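Local coordinates for protein TonB-dependent siderophore receptor (Pseudomonas aeruginosa 39016, PDB 5NEC) that probably takes up ferric siderophores, and drugs conjugated to siderophores, across the outer membrane in a TonB-dependent manner, at residues S302-N306 / T338-V343; R252-D258 / G670-Y674; V379-T383 / Y401-S405. One frame throughout, in Å; residues are numbered along the deposited sequence.

Interaction 1 (S302-N306 / T338-V343); sequences SRYGN and TTTTAV. With C8E ((hydroxyethyloxy)tri(ethyloxy)octane), chain C.
In the wall of the transmembrane beta-barrel, two neighbouring strands of one hairpin, 296-316 and 327-354, pair here as regular antiparallel sheet; the axes of segments 302-306 and 338-343 approach to 4.7 Å and run antiparallel at 180°. Arg303 faces Val343 and Gly305 faces Thr341 as hydrogen-bonded pairs; Tyr304-Ala342 and Asn306-Thr340 are the non-hydrogen-bonded pairs between and beyond them, with CA-CA 4.6 Å each. Arg303 N donates to Val343 O (2.9 Å), Val343 N to Arg303 O (2.8 Å), Gly305 N to Thr341 O (2.8 Å) and Thr341 N to Gly305 O (2.9 Å). CA-H...O contacts fill the gaps, as from Tyr304 CA to Thr341 O (3.4 Å). Alternation of side chains gives the wall its two faces. Arg303 (chi1 t) and Val343 turn to the barrel interior, both touching Val111 of the plug, and Arg303 NH1 bonds to Val108 O. Tyr304, Asn306, Thr340 and Ala342 point the other way. The Tyr304 ring (chi1 t, chi2 90°) leans across the partner strand, with OH 3.2 Å from Thr340 CG2 and CD1 4.4 Å from Ala342 CB. On this outer face lies the alkyl chain of a C8E detergent, its C8 3.8 Å from Tyr304 CB and its C4 3.8 Å from Val343 O.

Interaction 2 (R252-D258 / G670-Y674); sequences RSKHNPD and GNTVY
Arg252 lays its side chain (chi1 and chi2 t, kinked at chi3 m) over Thr672 and Val673: CD lies 3.9 Å from Thr672 CB, CG 3.5 Å from Thr672 O, and Val673 CG1 sits over one guanidinium face, 3.7 Å from Arg252 NH1. Arg252 NE makes a salt bridge to Asp258 OD2 (2.8 Å), tying together the two ends of 252-258, while NH1 donates to a water (2.8 Å) that in turn donates to Thr672 OG1 (2.6 Å). Asp258 OD1 is held by Ser249, and Thr672 OG1 also bonds to Asp668. Neither backbone is regular in the contact apart from Tyr674, which opens strand 674-688. Asn671 takes left-handed angles (61/35), and the two segments then meet in a single bridge, Asp258 with Val673 (CA-CA 4.7 Å): Asp258 N donates to Thr672 O (2.8 Å) and Tyr674 N to Asp258 O (3.0 Å). Pro257 packs beside it, CA 3.3 Å from Thr672 O and CG 3.8 Å from Tyr674 CD1. Lys254 CG lies 2.9 Å from Gly670 O. Within 252-258, Ser253 N donates to Asn256 O (3.2 Å), and Ser253 OG accepts from His255 N (3.1 Å), forming an ST turn. Such loop-to-loop packing joins the long loop between strands 244-245 and 276-291 to the turn between 653-666 and 674-688, two inter-strand connections of the TonB-dependent receptor barrel.

Interaction 3 (V379-T383 / Y401-S405); sequences VDTNT and YNCTS
A disulfide-bearing loop of the beta-barrel here brings the residues that follow strand 357-379 against those that lead into the short strand 403-405. Tyr401 has left-handed angles (68/18), and its carbonyl is bonded by Arg330. Asn402 (phi/psi -81/-11, chi1 m, chi2 -63°) then points its CA-to-CB bond toward 379-383 and makes most of the contact. Its OD1 comes 3.3 Å from Thr381 CA and accepts a hydrogen bond from Trp415 NE1; its ND2 lies 3.1 Å from Asn382 O and donates to Ser399 O. A water bridges the same amide to the opposing backbone, accepting from Asn402 ND2 (3.0 Å) and donating to Asp380 O (2.9 Å). The backbone that receives it is bent by an Asx turn, in which Asp380 OD1 (chi1 t) accepts from Asn382 N at 3.1 Å, and Thr383 follows with phi/psi -80/-17. Thr383 CG2 is 4.1 Å from Asn402 CB, and the nearest CA pair is Thr383-Asn402, at 5.5 Å. Cys403 (chi1 m), already extended at -115/141, is disulfide-bonded to Cys390, a covalent link that closes the part of the loop from Cys390 to Cys403. Alongside this disulfide the methyl of Thr383 (chi1 p), whose OG1 bonds to Lys389 O, lies with CG2 3.6 Å from Cys403 SG.

All three contacts belong to one barrel, one in its wall and two in inter-strand connections. The centre of interaction 1, beside the detergent C8E, is about 19 Å from the centre of the chain, those of interactions 2 and 3 about 27 and 34 Å. Interactions 1 and 3 are in series along the chain and share a sheet: strand 327-354, which carries 338-343, also pairs with 403-405, although the nearest atoms of interactions 1 and 3 are about 17 Å apart. Both are nested inside the span of sequence closed by interaction 2. The nearest atoms of interactions 2 and 3 are likewise about 17 Å apart, those of interactions 1 and 2 about 28 Å.

Interaction 1 (S302-N306 / T338-V343)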
ATOM      1  N   SER A 302      14.361  17.435  -3.598  1.00 44.24           N
ATOM      2  CA  SER A 302      15.082  17.048  -2.405  1.00 44.31           C
ATOM      3  C   SER A 302      14.073  16.582  -1.391  1.00 44.14           C
ATOM      4  O   SER A 302      13.096  17.280  -1.138  1.00 41.76           O
ATOM      5  CB  SER A 302      15.864  18.231  -1.852  1.00 44.49           C
ATOM      6  OG  SER A 302      16.744  18.695  -2.848  1.00 44.47           O
ATOM      7  N   ARG A 303      14.301  15.398  -0.827  1.00 45.94           N
ATOM      8  CA  ARG A 303      13.474  14.893   0.248  1.00 47.27           C
ATOM      9  C   ARG A 303      14.356  14.521   1.452  1.00 48.09           C
ATOM     10  O   ARG A 303      15.356  13.811   1.305  1.00 47.02           O
ATOM     11  CB  ARG A 303      12.628  13.708  -0.239  1.00 48.75           C
ATOM     12  CG  ARG A 303      11.757  13.112   0.860  1.00 51.40           C
ATOM     13  CD  ARG A 303      10.715  12.173   0.294  1.00 52.67           C
ATOM     14  NE  ARG A 303       9.664  12.912  -0.384  1.00 54.79           N
ATOM     15  CZ  ARG A 303       8.806  12.390  -1.261  1.00 57.01           C
ATOM     16  NH1 ARG A 303       8.840  11.099  -1.585  1.00 57.87           N
ATOM     17  NH2 ARG A 303       7.880  13.167  -1.819  1.00 57.15           N
ATOM     18  N   TYR A 304      14.000  15.041   2.624  1.00 49.55           N
ATOM     19  CA  TYR A 304      14.499  14.543   3.891  1.00 50.64           C
ATOM     20  C   TYR A 304      13.324  13.892   4.646  1.00 50.35           C
ATOM     21  O   TYR A 304      12.263  14.498   4.808  1.00 48.76           O
ATOM     22  CB  TYR A 304      15.131  15.648   4.734  1.00 53.33           C
ATOM     23  CG  TYR A 304      15.731  15.087   6.012  1.00 56.64           C
ATOM     24  CD1 TYR A 304      17.065  14.645   6.045  1.00 60.01           C
ATOM     25  CD2 TYR A 304      14.959  14.926   7.165  1.00 56.71           C
ATOM     26  CE1 TYR A 304      17.614  14.083   7.193  1.00 59.70           C
ATOM     27  CE2 TYR A 304      15.501  14.365   8.310  1.00 58.24           C
ATOM     28  CZ  TYR A 304      16.823  13.951   8.328  1.00 59.62           C
ATOM     29  OH  TYR A 304      17.336  13.397   9.472  1.00 60.25           O
ATOM     30  N   GLY A 305      13.543  12.671   5.132  1.00 50.46           N
ATOM     31  CA  GLY A 305      12.531  11.908   5.862  1.00 48.63           C
ATOM     32  C   GLY A 305      13.077  11.331   7.147  1.00 47.69           C
ATOM     33  O   GLY A 305      14.248  11.044   7.249  1.00 46.82           O
ATOM     34  N   ASN A 306      12.200  11.132   8.120  1.00 49.12           N
ATOM     35  CA  ASN A 306      12.566  10.720   9.463  1.00 50.23           C
ATOM     36  C   ASN A 306      11.388   9.932  10.054  1.00 50.86           C
ATOM     37  O   ASN A 306      10.292  10.483  10.177  1.00 49.52           O
ATOM     38  CB  ASN A 306      12.846  11.990  10.265  1.00 53.43           C
ATOM     39  CG  ASN A 306      13.051  11.735  11.738  1.00 56.34           C
ATOM     40  OD1 ASN A 306      13.480  10.653  12.137  1.00 61.10           O
ATOM     41  ND2 ASN A 306      12.663  12.694  12.554  1.00 58.34           N
ATOM     42  N   THR A 338      14.448   3.410  14.096  1.00 48.52           N
ATOM     43  CA  THR A 338      14.543   4.797  13.614  1.00 48.84           C
ATOM     44  C   THR A 338      15.175   4.800  12.253  1.00 48.34           C
ATOM     45  O   THR A 338      16.169   4.125  12.046  1.00 48.71           O
ATOM     46  CB  THR A 338      15.367   5.723  14.539  1.00 50.51           C
ATOM     47  OG1 THR A 338      14.746   5.772  15.817  1.00 51.63           O
ATOM     48  CG2 THR A 338      15.420   7.167  13.998  1.00 51.29           C
ATOM     49  N   THR A 339      14.610   5.564  11.330  1.00 47.52           N
ATOM     50  CA  THR A 339      15.143   5.645   9.981  1.00 50.78           C
ATOM     51  C   THR A 339      15.193   7.096   9.521  1.00 50.52           C
ATOM     52  O   THR A 339      14.275   7.868   9.763  1.00 52.57           O
ATOM     53  CB  THR A 339      14.317   4.795   8.983  1.00 53.96           C
ATOM     54  OG1 THR A 339      14.308   3.434   9.418  1.00 57.89           O
ATOM     55  CG2 THR A 339      14.924   4.805   7.616  1.00 55.53           C
ATOM     56  N   THR A 340      16.281   7.434   8.846  1.00 50.23           N
ATOM     57  CA  THR A 340      16.544   8.747   8.301  1.00 49.85           C
ATOM     58  C   THR A 340      16.784   8.505   6.823  1.00 51.13           C
ATOM     59  O   THR A 340      17.463   7.548   6.472  1.00 52.10           O
ATOM     60  CB  THR A 340      17.787   9.315   9.005  1.00 51.25           C
ATOM     61  OG1 THR A 340      17.449   9.608  10.367  1.00 50.58           O
ATOM     62  CG2 THR A 340      18.317  10.570   8.346  1.00 51.82           C
ATOM     63  N   THR A 341      16.186   9.317   5.953  1.00 51.40           N
ATOM     64  CA  THR A 341      16.378   9.183   4.506  1.00 52.37           C
ATOM     65  C   THR A 341      16.609  10.557   3.909  1.00 50.17           C
ATOM     66  O   THR A 341      15.905  11.506   4.247  1.00 48.92           O
ATOM     67  CB  THR A 341      15.161   8.517   3.820  1.00 55.55           C
ATOM     68  OG1 THR A 341      14.878   7.269   4.459  1.00 61.40           O
ATOM     69  CG2 THR A 341      15.429   8.238   2.336  1.00 56.76           C
ATOM     70  N   ALA A 342      17.590  10.652   3.026  1.00 48.44           N
ATOM     71  CA  ALA A 342      17.887  11.889   2.325  1.00 49.01           C
ATOM     72  C   ALA A 342      18.015  11.554   0.835  1.00 50.22           C
ATOM     73  O   ALA A 342      18.822  10.688   0.478  1.00 49.22           O
ATOM     74  CB  ALA A 342      19.165  12.491   2.867  1.00 48.86           C
ATOM     75  N   VAL A 343      17.215  12.202  -0.022  1.00 48.61           N
ATOM     76  CA  VAL A 343      17.238  11.921  -1.472  1.00 48.88           C
ATOM     77  C   VAL A 343      17.358  13.211  -2.287  1.00 48.94           C
ATOM     78  O   VAL A 343      16.727  14.219  -1.964  1.00 48.74           O
ATOM     79  CB  VAL A 343      15.968  11.149  -1.933  1.00 49.82           C
ATOM     80  CG1 VAL A 343      16.103  10.656  -3.372  1.00 50.57           C
ATOM     81  CG2 VAL A 343      15.720   9.973  -1.015  1.00 50.25           C
TER
HETATM   82  C1  C8E C 801      22.828  12.632  -0.093  1.00 54.07           C
HETATM   83  C2  C8E C 801      21.543  13.314  -0.528  1.00 56.17           C
HETATM   84  C3  C8E C 801      21.249  14.590   0.273  1.00 59.95           C
HETATM   85  C4  C8E C 801      19.825  15.121   0.029  1.00 61.16           C
HETATM   86  C5  C8E C 801      19.579  16.532   0.592  1.00 61.01           C
HETATM   87  C6  C8E C 801      18.220  16.682   1.299  1.00 59.46           C
HETATM   88  C7  C8E C 801      17.883  18.148   1.593  1.00 58.48           C
HETATM   89  C8  C8E C 801      16.673  18.338   2.492  1.00 56.02           C

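Interaction 2 (R252-D258 / G670-Y674)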
ATOM      1  N   ARG A 252      -0.193 -31.863   9.634  1.00 52.20           N
ATOM      2  CA  ARG A 252      -0.117 -30.654   8.816  1.00 50.43           C
ATOM      3  C   ARG A 252       0.972 -30.803   7.749  1.00 50.03           C
ATOM      4  O   ARG A 252       2.083 -31.205   8.052  1.00 50.80           O
ATOM      5  CB  ARG A 252       0.176 -29.421   9.678  1.00 49.10           C
ATOM      6  CG  ARG A 252       0.169 -28.107   8.886  1.00 47.70           C
ATOM      7  CD  ARG A 252       0.974 -27.008   9.541  1.00 45.45           C
ATOM      8  NE  ARG A 252       0.179 -26.283  10.522  1.00 44.26           N
ATOM      9  CZ  ARG A 252       0.629 -25.267  11.252  1.00 41.81           C
ATOM     10  NH1 ARG A 252       1.876 -24.852  11.108  1.00 41.61           N
ATOM     11  NH2 ARG A 252      -0.177 -24.663  12.120  1.00 40.85           N
ATOM     12  N   SER A 253       0.643 -30.471   6.507  1.00 51.14           N
ATOM     13  CA  SER A 253       1.612 -30.517   5.395  1.00 52.16           C
ATOM     14  C   SER A 253       1.049 -29.731   4.208  1.00 53.15           C
ATOM     15  O   SER A 253      -0.070 -29.206   4.284  1.00 50.03           O
ATOM     16  CB  SER A 253       1.894 -31.972   4.971  1.00 52.22           C
ATOM     17  OG  SER A 253       0.755 -32.543   4.315  1.00 53.35           O
ATOM     18  N   LYS A 254       1.813 -29.698   3.102  1.00 56.30           N
ATOM     19  CA  LYS A 254       1.307 -29.227   1.806  1.00 60.29           C
ATOM     20  C   LYS A 254      -0.015 -29.871   1.384  1.00 60.97           C
ATOM     21  O   LYS A 254      -0.847 -29.263   0.711  1.00 61.43           O
ATOM     22  CB  LYS A 254       2.303 -29.574   0.703  1.00 63.77           C
ATOM     23  CG  LYS A 254       3.615 -28.829   0.745  1.00 66.17           C
ATOM     24  CD  LYS A 254       4.755 -29.574   0.053  1.00 67.70           C
ATOM     25  CE  LYS A 254       4.391 -30.165  -1.299  1.00 68.75           C
ATOM     26  NZ  LYS A 254       5.322 -31.290  -1.554  1.00 72.21           N
ATOM     27  N   HIS A 255      -0.189 -31.130   1.773  1.00 62.85           N
ATOM     28  CA  HIS A 255      -1.343 -31.915   1.366  1.00 65.84           C
ATOM     29  C   HIS A 255      -2.573 -31.639   2.235  1.00 64.23           C
ATOM     30  O   HIS A 255      -3.690 -31.604   1.714  1.00 64.56           O
ATOM     31  CB  HIS A 255      -0.960 -33.385   1.347  1.00 67.77           C
ATOM     32  CG  HIS A 255       0.265 -33.667   0.530  1.00 69.48           C
ATOM     33  ND1 HIS A 255       0.437 -33.191  -0.754  1.00 71.45           N
ATOM     34  CD2 HIS A 255       1.391 -34.353   0.829  1.00 71.49           C
ATOM     35  CE1 HIS A 255       1.616 -33.577  -1.212  1.00 72.15           C
ATOM     36  NE2 HIS A 255       2.210 -34.296  -0.275  1.00 72.11           N
ATOM     37  N   ASN A 256      -2.360 -31.440   3.542  1.00 63.17           N
ATOM     38  CA  ASN A 256      -3.420 -31.034   4.484  1.00 61.12           C
ATOM     39  C   ASN A 256      -2.970 -29.783   5.234  1.00 57.99           C
ATOM     40  O   ASN A 256      -2.492 -29.864   6.365  1.00 57.07           O
ATOM     41  CB  ASN A 256      -3.759 -32.163   5.461  1.00 61.04           C
ATOM     42  CG  ASN A 256      -4.094 -33.435   4.740  1.00 62.27           C
ATOM     43  OD1 ASN A 256      -5.210 -33.619   4.252  1.00 63.81           O
ATOM     44  ND2 ASN A 256      -3.113 -34.306   4.618  1.00 62.09           N
ATOM     45  N   PRO A 257      -3.086 -28.614   4.584  1.00 55.56           N
ATOM     46  CA  PRO A 257      -2.629 -27.391   5.227  1.00 52.34           C
ATOM     47  C   PRO A 257      -3.585 -26.921   6.318  1.00 48.53           C
ATOM     48  O   PRO A 257      -4.759 -27.223   6.251  1.00 47.45           O
ATOM     49  CB  PRO A 257      -2.575 -26.392   4.053  1.00 51.90           C
ATOM     50  CG  PRO A 257      -3.623 -26.860   3.124  1.00 52.48           C
ATOM     51  CD  PRO A 257      -3.557 -28.358   3.209  1.00 54.39           C
ATOM     52  N   ASP A 258      -3.072 -26.173   7.289  1.00 47.81           N
ATOM     53  CA  ASP A 258      -3.908 -25.594   8.355  1.00 47.99           C
ATOM     54  C   ASP A 258      -4.393 -24.159   8.083  1.00 46.70           C
ATOM     55  O   ASP A 258      -3.751 -23.397   7.384  1.00 47.10           O
ATOM     56  CB  ASP A 258      -3.190 -25.649   9.703  1.00 47.14           C
ATOM     57  CG  ASP A 258      -3.365 -26.996  10.417  1.00 48.27           C
ATOM     58  OD1 ASP A 258      -4.513 -27.522  10.486  1.00 48.48           O
ATOM     59  OD2 ASP A 258      -2.357 -27.502  10.958  1.00 46.31           O
ATOM     60  N   GLY A 670       6.180 -23.173   1.801  1.00 51.67           N
ATOM     61  CA  GLY A 670       5.839 -24.580   1.997  1.00 52.05           C
ATOM     62  C   GLY A 670       4.365 -24.948   1.821  1.00 52.93           C
ATOM     63  O   GLY A 670       4.041 -26.128   1.767  1.00 53.19           O
ATOM     64  N   ASN A 671       3.480 -23.949   1.759  1.00 50.85           N
ATOM     65  CA  ASN A 671       2.037 -24.135   1.534  1.00 50.81           C
ATOM     66  C   ASN A 671       1.363 -24.987   2.632  1.00 50.95           C
ATOM     67  O   ASN A 671       0.421 -25.734   2.344  1.00 50.38           O
ATOM     68  CB  ASN A 671       1.737 -24.726   0.139  1.00 52.24           C
ATOM     69  CG  ASN A 671       2.042 -23.778  -1.028  1.00 53.06           C
ATOM     70  OD1 ASN A 671       1.621 -24.056  -2.147  1.00 56.60           O
ATOM     71  ND2 ASN A 671       2.774 -22.695  -0.796  1.00 52.03           N
ATOM     72  N   THR A 672       1.839 -24.851   3.877  1.00 50.02           N
ATOM     73  CA  THR A 672       1.310 -25.591   5.044  1.00 48.85           C
ATOM     74  C   THR A 672       0.278 -24.808   5.851  1.00 47.24           C
ATOM     75  O   THR A 672      -0.412 -25.387   6.699  1.00 46.92           O
ATOM     76  CB  THR A 672       2.436 -26.034   6.006  1.00 48.52           C
ATOM     77  OG1 THR A 672       3.032 -24.894   6.644  1.00 48.49           O
ATOM     78  CG2 THR A 672       3.516 -26.816   5.259  1.00 48.36           C
ATOM     79  N   VAL A 673       0.182 -23.500   5.609  1.00 45.10           N
ATOM     80  CA  VAL A 673      -0.833 -22.660   6.267  1.00 43.93           C
ATOM     81  C   VAL A 673      -1.467 -21.716   5.252  1.00 44.23           C
ATOM     82  O   VAL A 673      -0.842 -21.348   4.249  1.00 43.93           O
ATOM     83  CB  VAL A 673      -0.268 -21.853   7.463  1.00 42.30           C
ATOM     84  CG1 VAL A 673       0.241 -22.793   8.543  1.00 42.05           C
ATOM     85  CG2 VAL A 673       0.837 -20.881   7.036  1.00 42.25           C
ATOM     86  N   TYR A 674      -2.717 -21.348   5.505  1.00 44.40           N
ATOM     87  CA  TYR A 674      -3.490 -20.571   4.543  1.00 44.87           C
ATOM     88  C   TYR A 674      -4.679 -19.918   5.215  1.00 44.34           C
ATOM     89  O   TYR A 674      -5.044 -20.299   6.326  1.00 44.99           O
ATOM     90  CB  TYR A 674      -3.961 -21.461   3.369  1.00 45.97           C
ATOM     91  CG  TYR A 674      -5.193 -22.300   3.642  1.00 45.68           C
ATOM     92  CD1 TYR A 674      -5.087 -23.538   4.261  1.00 47.25           C
ATOM     93  CD2 TYR A 674      -6.462 -21.860   3.260  1.00 46.42           C
ATOM     94  CE1 TYR A 674      -6.211 -24.333   4.500  1.00 48.03           C
ATOM     95  CE2 TYR A 674      -7.588 -22.617   3.493  1.00 47.21           C
ATOM     96  CZ  TYR A 674      -7.463 -23.857   4.104  1.00 48.78           C
ATOM     97  OH  TYR A 674      -8.596 -24.597   4.337  1.00 51.12           O
TER
HETATM   98  O   HOH W   1       3.805 -25.387   9.090  1.00 40.47           O

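Interaction 3 (V379-T383 / Y401-S405)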
ATOM      1  N   VAL A 379      11.900  -9.178  27.120  1.00 40.89           N
ATOM      2  CA  VAL A 379      10.630  -9.311  27.841  1.00 42.44           C
ATOM      3  C   VAL A 379      10.526 -10.709  28.461  1.00 45.18           C
ATOM      4  O   VAL A 379      10.762 -11.698  27.792  1.00 46.22           O
ATOM      5  CB  VAL A 379       9.422  -9.115  26.915  1.00 41.52           C
ATOM      6  CG1 VAL A 379       8.118  -9.086  27.708  1.00 42.31           C
ATOM      7  CG2 VAL A 379       9.566  -7.848  26.074  1.00 43.41           C
ATOM      8  N   ASP A 380      10.161 -10.785  29.732  1.00 46.92           N
ATOM      9  CA  ASP A 380       9.920 -12.068  30.375  1.00 48.50           C
ATOM     10  C   ASP A 380       8.505 -12.569  30.062  1.00 45.42           C
ATOM     11  O   ASP A 380       7.523 -12.021  30.573  1.00 46.69           O
ATOM     12  CB  ASP A 380      10.103 -11.935  31.892  1.00 53.14           C
ATOM     13  CG  ASP A 380      10.091 -13.278  32.618  1.00 55.52           C
ATOM     14  OD1 ASP A 380      10.071 -14.359  31.961  1.00 55.94           O
ATOM     15  OD2 ASP A 380      10.122 -13.218  33.868  1.00 58.79           O
ATOM     16  N   THR A 381       8.415 -13.606  29.226  1.00 42.71           N
ATOM     17  CA  THR A 381       7.160 -14.314  28.981  1.00 42.53           C
ATOM     18  C   THR A 381       7.142 -15.795  29.472  1.00 42.68           C
ATOM     19  O   THR A 381       6.355 -16.609  28.983  1.00 43.36           O
ATOM     20  CB  THR A 381       6.816 -14.275  27.491  1.00 40.90           C
ATOM     21  OG1 THR A 381       7.892 -14.857  26.762  1.00 39.91           O
ATOM     22  CG2 THR A 381       6.559 -12.816  27.028  1.00 41.53           C
ATOM     23  N   ASN A 382       7.978 -16.122  30.449  1.00 41.91           N
ATOM     24  CA  ASN A 382       8.129 -17.488  30.931  1.00 43.13           C
ATOM     25  C   ASN A 382       6.818 -17.978  31.556  1.00 43.33           C
ATOM     26  O   ASN A 382       6.316 -17.361  32.495  1.00 42.19           O
ATOM     27  CB  ASN A 382       9.244 -17.524  31.974  1.00 44.18           C
ATOM     28  CG  ASN A 382       9.626 -18.930  32.407  1.00 45.15           C
ATOM     29  OD1 ASN A 382       8.912 -19.904  32.211  1.00 47.78           O
ATOM     30  ND2 ASN A 382      10.796 -19.035  32.993  1.00 48.14           N
ATOM     31  N   THR A 383       6.282 -19.088  31.037  1.00 42.93           N
ATOM     32  CA  THR A 383       5.006 -19.636  31.531  1.00 43.44           C
ATOM     33  C   THR A 383       5.130 -20.435  32.821  1.00 41.65           C
ATOM     34  O   THR A 383       4.129 -20.677  33.481  1.00 41.48           O
ATOM     35  CB  THR A 383       4.338 -20.569  30.510  1.00 43.32           C
ATOM     36  OG1 THR A 383       5.160 -21.730  30.305  1.00 43.11           O
ATOM     37  CG2 THR A 383       4.080 -19.848  29.190  1.00 43.10           C
ATOM     38  N   TYR A 401       0.243 -14.706  33.860  1.00 43.83           N
ATOM     39  CA  TYR A 401      -0.616 -14.247  32.762  1.00 43.10           C
ATOM     40  C   TYR A 401       0.002 -14.369  31.374  1.00 43.00           C
ATOM     41  O   TYR A 401      -0.494 -13.758  30.423  1.00 41.98           O
ATOM     42  CB  TYR A 401      -1.142 -12.828  33.020  1.00 44.09           C
ATOM     43  CG  TYR A 401      -1.847 -12.684  34.354  1.00 43.33           C
ATOM     44  CD1 TYR A 401      -3.152 -13.154  34.525  1.00 41.87           C
ATOM     45  CD2 TYR A 401      -1.208 -12.080  35.451  1.00 44.20           C
ATOM     46  CE1 TYR A 401      -3.801 -13.041  35.748  1.00 42.15           C
ATOM     47  CE2 TYR A 401      -1.856 -11.955  36.677  1.00 43.64           C
ATOM     48  CZ  TYR A 401      -3.141 -12.443  36.819  1.00 42.45           C
ATOM     49  OH  TYR A 401      -3.769 -12.320  38.015  1.00 45.08           O
ATOM     50  N   ASN A 402       1.045 -15.187  31.251  1.00 42.54           N
ATOM     51  CA  ASN A 402       1.627 -15.526  29.954  1.00 42.57           C
ATOM     52  C   ASN A 402       0.864 -16.626  29.215  1.00 41.54           C
ATOM     53  O   ASN A 402       1.144 -16.867  28.043  1.00 41.50           O
ATOM     54  CB  ASN A 402       3.098 -15.930  30.122  1.00 43.06           C
ATOM     55  CG  ASN A 402       3.937 -14.781  30.612  1.00 42.53           C
ATOM     56  OD1 ASN A 402       4.051 -13.781  29.929  1.00 41.59           O
ATOM     57  ND2 ASN A 402       4.506 -14.906  31.796  1.00 43.03           N
ATOM     58  N   CYS A 403      -0.064 -17.295  29.897  1.00 41.77           N
ATOM     59  CA  CYS A 403      -0.994 -18.223  29.270  1.00 42.61           C
ATOM     60  C   CYS A 403      -2.376 -17.666  29.426  1.00 40.38           C
ATOM     61  O   CYS A 403      -2.703 -17.134  30.482  1.00 40.99           O
ATOM     62  CB  CYS A 403      -0.980 -19.592  29.961  1.00 45.33           C
ATOM     63  SG  CYS A 403       0.607 -20.409  29.807  1.00 52.71           S
ATOM     64  N   THR A 404      -3.189 -17.817  28.387  1.00 38.83           N
ATOM     65  CA  THR A 404      -4.594 -17.468  28.448  1.00 38.78           C
ATOM     66  C   THR A 404      -5.440 -18.574  27.820  1.00 38.17           C
ATOM     67  O   THR A 404      -4.912 -19.582  27.350  1.00 37.62           O
ATOM     68  CB  THR A 404      -4.865 -16.102  27.767  1.00 39.28           C
ATOM     69  OG1 THR A 404      -6.202 -15.675  28.060  1.00 39.72           O
ATOM     70  CG2 THR A 404      -4.682 -16.156  26.240  1.00 38.92           C
ATOM     71  N   SER A 405      -6.754 -18.366  27.816  1.00 38.21           N
ATOM     72  CA  SER A 405      -7.728 -19.311  27.259  1.00 37.67           C
ATOM     73  C   SER A 405      -7.882 -19.140  25.761  1.00 38.82           C
ATOM     74  O   SER A 405      -7.945 -18.004  25.270  1.00 38.75           O
ATOM     75  CB  SER A 405      -9.075 -19.081  27.951  1.00 38.56           C
ATOM     76  OG  SER A 405     -10.154 -19.607  27.221  1.00 38.62           O
TER
HETATM   77  O   HOH W   2       5.891 -12.502  32.898  1.00 44.91           O